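Local coordinates for protein solute carrier family 15 member 1 (Mus musculus, PDB 5A9D) that carries small peptides into intestinal cells together with protons, and is represented here by its extracellular domain of immunoglobulin-like fold, at residues A[39-42]-A[43-46]; A[91-94]-A[95-98]. All blocks are in the same frame, centred on the assembly; numbering follows the deposited sequence.

Contact 1 (A[39-42]-A[43-46]); sequences TFDI and DKLT
Lys44 and Asp41 lie side by side and point the same way, and their ends meet in a salt bridge, Asp41 OD2 to Lys44 NZ at 3.5 Å. The lysine chain runs extended from CG to NZ, and on the way CD passes 3.6 Å from the same Asp41 OD2. Asp43 brings a second carboxylate close: its OD1 sits 4.7 Å from Asp41 OD2, and the lysine probably offsets the charge of Asp41, with which it pairs. The main chain is tied as well. Lys44 N donates to Asp41 O at 2.9 Å, bent to 138° at the hydrogen, and one residue on Leu45 N donates to Ile42 O at 3.2 Å. Two overlapping beta turns thus take the chain off the end of strand 32-41, an outer strand of one sheet in the first immunoglobulin-like lobe. Leu45 then centres an inverse gamma turn, closed by a weak bond from Thr46 N to Lys44 O. Its CG stands anti to the backbone N (chi1 -152°), and CD1 reaches back over one face of Phe40 in a CH-pi contact, 4.0 Å from the ring centroid and closest to Phe40 CG. The two side chains cross at about a right angle. Phe40 also stacks on Phe21, while Leu45 touches Ile7 and Pro22. Main-chain bonds from Phe40 to Val5 and from Ile42 to Asn3 hold the strand end beside strand 4-11, and Thr46 O accepts from His63 NE2.

Contact 2 (A[91-94]-A[95-98]); sequences KPEK and GENG
Glu96 stretches its side chain across to Glu93, with CG 4.1 Å from Glu93 CB, and its carboxylate takes up a backbone N-H there. Its CG sits anti to the carbonyl carbon (chi1 -74°) with the chain extended beyond it, and this carries OE1 to Glu93 N, whose N-H it accepts at 2.8 Å from 38° above the carboxylate plane; Glu96 OE1 also rests 3.4 Å from Pro92 CA. In the reverse direction Glu96 N donates to Glu93 O at 3.2 Å, nearly straight at 164°. One glutamate therefore grips the other residue's amide and carbonyl together. The two carboxylates keep apart, Glu93 OE1 lying 4.8 Å from Glu96 OE2. With an alanine in place of Glu96 the main-chain bond could remain, but Glu93 N would probably lose its side-chain acceptor and the start of the turn would be less firmly fixed. Pro92 and Glu96 both lean on Phe131 of strand 125-132, and Pro92 also packs on Thr189 of the second subunit. Gly95 bends with a positive phi, where a CB would be jammed against Lys94 O. Glu93 to Glu96 is thus a type II beta turn with glycine at its third position, leading straight into strand 97-103.

In the fold
From the N terminus the chain first builds one immunoglobulin-like lobe, with strand 4-11 inside a sheet and strand 32-41 at its edge. Contact 1 turns the chain at the end of that edge strand and starts the loop to strand 49-52, which passes from one sheet of the lobe to the other. Strand 80-88 ends this lobe. Contact 2 lies in the linker that follows and delivers the chain to strand 97-103, the first of the second lobe and the counterpart of strand 4-11 by sheet order. The two contacts come in series, neither nested nor crossing; their centres are 25 Å apart and they do not touch. One works within a lobe, the other between lobes.

Contact 1 (A[39-42]-A[43-46])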
loop_
_atom_site.group_PDB
_atom_site.type_symbol
_atom_site.label_atom_id
_atom_site.label_comp_id
_atom_site.label_asym_id
_atom_site.label_seq_id
_atom_site.Cartn_x
_atom_site.Cartn_y
_atom_site.Cartn_z
ATOM N N THR A 39 10.335 17.282 1.811
ATOM C CA THR A 39 11.080 16.494 0.832
ATOM C C THR A 39 12.544 16.296 1.237
ATOM O O THR A 39 13.183 17.244 1.668
ATOM C CB THR A 39 10.953 17.171 -0.538
ATOM O OG1 THR A 39 9.573 17.346 -0.858
ATOM C CG2 THR A 39 11.620 16.387 -1.630
ATOM N N PHE A 40 13.085 15.085 1.063
ATOM C CA PHE A 40 14.483 14.753 1.408
ATOM C C PHE A 40 15.098 13.857 0.379
ATOM O O PHE A 40 14.380 13.062 -0.231
ATOM C CB PHE A 40 14.523 13.988 2.752
ATOM C CG PHE A 40 13.849 14.688 3.913
ATOM C CD1 PHE A 40 14.558 15.585 4.711
ATOM C CD2 PHE A 40 12.507 14.451 4.208
ATOM C CE1 PHE A 40 13.941 16.229 5.784
ATOM C CE2 PHE A 40 11.878 15.116 5.278
ATOM C CZ PHE A 40 12.599 16.007 6.052
ATOM N N ASP A 41 16.435 13.913 0.226
ATOM C CA ASP A 41 17.179 12.971 -0.614
ATOM C C ASP A 41 17.394 11.783 0.316
ATOM O O ASP A 41 17.834 11.990 1.464
ATOM C CB ASP A 41 18.538 13.546 -1.047
ATOM C CG ASP A 41 18.446 14.722 -1.998
ATOM O OD1 ASP A 41 17.629 14.656 -2.953
ATOM O OD2 ASP A 41 19.225 15.680 -1.827
ATOM N N ILE A 42 17.033 10.562 -0.150
ATOM C CA ILE A 42 17.102 9.310 0.608
ATOM C C ILE A 42 18.476 9.111 1.300
ATOM O O ILE A 42 18.505 8.704 2.461
ATOM C CB ILE A 42 16.663 8.058 -0.236
ATOM C CG1 ILE A 42 16.494 6.790 0.631
ATOM C CG2 ILE A 42 17.586 7.755 -1.437
ATOM C CD1 ILE A 42 15.305 6.696 1.440
ATOM N N ASP A 43 19.588 9.421 0.597
ATOM C CA ASP A 43 20.959 9.274 1.104
ATOM C C ASP A 43 21.255 10.237 2.255
ATOM O O ASP A 43 22.147 9.956 3.057
ATOM C CB ASP A 43 21.993 9.473 -0.031
ATOM C CG ASP A 43 22.253 10.928 -0.403
ATOM O OD1 ASP A 43 21.365 11.547 -1.032
ATOM O OD2 ASP A 43 23.339 11.454 -0.038
ATOM N N LYS A 44 20.530 11.378 2.308
ATOM C CA LYS A 44 20.679 12.429 3.328
ATOM C C LYS A 44 19.748 12.206 4.508
ATOM O O LYS A 44 19.857 12.913 5.495
ATOM C CB LYS A 44 20.489 13.832 2.717
ATOM C CG LYS A 44 21.625 14.242 1.780
ATOM C CD LYS A 44 21.337 15.566 1.091
ATOM C CE LYS A 44 22.461 15.962 0.166
ATOM N NZ LYS A 44 22.162 17.221 -0.564
ATOM N N LEU A 45 18.858 11.203 4.426
ATOM C CA LEU A 45 17.911 10.845 5.485
ATOM C C LEU A 45 18.601 9.782 6.320
ATOM O O LEU A 45 18.187 8.624 6.343
ATOM C CB LEU A 45 16.592 10.338 4.842
ATOM C CG LEU A 45 15.278 10.505 5.600
ATOM C CD1 LEU A 45 15.041 11.963 6.070
ATOM C CD2 LEU A 45 14.118 10.051 4.746
ATOM N N THR A 46 19.705 10.196 6.972
ATOM C CA THR A 46 20.637 9.402 7.792
ATOM C C THR A 46 19.944 8.750 8.987
ATOM O O THR A 46 20.136 7.554 9.226
ATOM C CB THR A 46 21.845 10.281 8.190
ATOM O OG1 THR A 46 22.432 10.800 6.999
ATOM C CG2 THR A 46 22.904 9.520 8.983
#

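Contact 2 (A[91-94]-A[95-98])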
loop_
_atom_site.group_PDB
_atom_site.type_symbol
_atom_site.label_atom_id
_atom_site.label_comp_id
_atom_site.label_asym_id
_atom_site.label_seq_id
_atom_site.Cartn_x
_atom_site.Cartn_y
_atom_site.Cartn_z
ATOM N N LYS A 91 2.006 12.414 -9.817
ATOM C CA LYS A 91 0.876 11.782 -10.478
ATOM C C LYS A 91 1.362 11.290 -11.852
ATOM O O LYS A 91 2.003 12.050 -12.593
ATOM C CB LYS A 91 -0.295 12.765 -10.648
ATOM C CG LYS A 91 -1.642 12.061 -10.862
ATOM C CD LYS A 91 -2.781 13.057 -10.941
ATOM C CE LYS A 91 -4.119 12.436 -10.627
ATOM N NZ LYS A 91 -5.158 13.470 -10.369
ATOM N N PRO A 92 1.153 9.996 -12.175
ATOM C CA PRO A 92 1.598 9.510 -13.490
ATOM C C PRO A 92 0.888 10.252 -14.626
ATOM O O PRO A 92 -0.345 10.426 -14.605
ATOM C CB PRO A 92 1.228 8.024 -13.473
ATOM C CG PRO A 92 0.219 7.873 -12.410
ATOM C CD PRO A 92 0.466 8.939 -11.397
ATOM N N GLU A 93 1.679 10.707 -15.604
ATOM C CA GLU A 93 1.164 11.395 -16.790
ATOM C C GLU A 93 0.343 10.438 -17.640
ATOM O O GLU A 93 0.505 9.213 -17.547
ATOM C CB GLU A 93 2.315 11.994 -17.614
ATOM C CG GLU A 93 2.826 13.315 -17.045
ATOM C CD GLU A 93 4.190 13.793 -17.514
ATOM O OE1 GLU A 93 4.535 13.575 -18.698
ATOM O OE2 GLU A 93 4.901 14.420 -16.695
ATOM N N LYS A 94 -0.574 10.995 -18.430
ATOM C CA LYS A 94 -1.441 10.232 -19.334
ATOM C C LYS A 94 -0.542 9.534 -20.342
ATOM O O LYS A 94 0.354 10.180 -20.911
ATOM C CB LYS A 94 -2.435 11.159 -20.053
ATOM C CG LYS A 94 -3.738 11.369 -19.295
ATOM C CD LYS A 94 -4.532 12.521 -19.900
ATOM C CE LYS A 94 -5.675 12.961 -19.020
ATOM N NZ LYS A 94 -6.412 14.103 -19.618
ATOM N N GLY A 95 -0.710 8.212 -20.445
ATOM C CA GLY A 95 0.069 7.376 -21.347
ATOM C C GLY A 95 1.262 6.661 -20.762
ATOM O O GLY A 95 1.832 5.789 -21.429
ATOM N N GLU A 96 1.665 7.020 -19.524
ATOM C CA GLU A 96 2.785 6.338 -18.866
ATOM C C GLU A 96 2.417 4.908 -18.472
ATOM O O GLU A 96 1.239 4.597 -18.256
ATOM C CB GLU A 96 3.296 7.119 -17.654
ATOM C CG GLU A 96 4.093 8.351 -18.050
ATOM C CD GLU A 96 4.767 9.051 -16.890
ATOM O OE1 GLU A 96 4.087 9.304 -15.869
ATOM O OE2 GLU A 96 5.981 9.335 -17.000
ATOM N N ASN A 97 3.422 4.040 -18.408
ATOM C CA ASN A 97 3.253 2.643 -18.111
ATOM C C ASN A 97 3.702 2.373 -16.701
ATOM O O ASN A 97 4.789 2.787 -16.322
ATOM C CB ASN A 97 4.045 1.790 -19.127
ATOM C CG ASN A 97 3.612 2.080 -20.561
ATOM O OD1 ASN A 97 2.468 1.827 -20.965
ATOM N ND2 ASN A 97 4.449 2.782 -21.303
ATOM N N GLY A 98 2.856 1.698 -15.941
ATOM C CA GLY A 98 3.164 1.288 -14.578
ATOM C C GLY A 98 3.947 0.003 -14.622
ATOM O O GLY A 98 3.536 -0.939 -15.290
#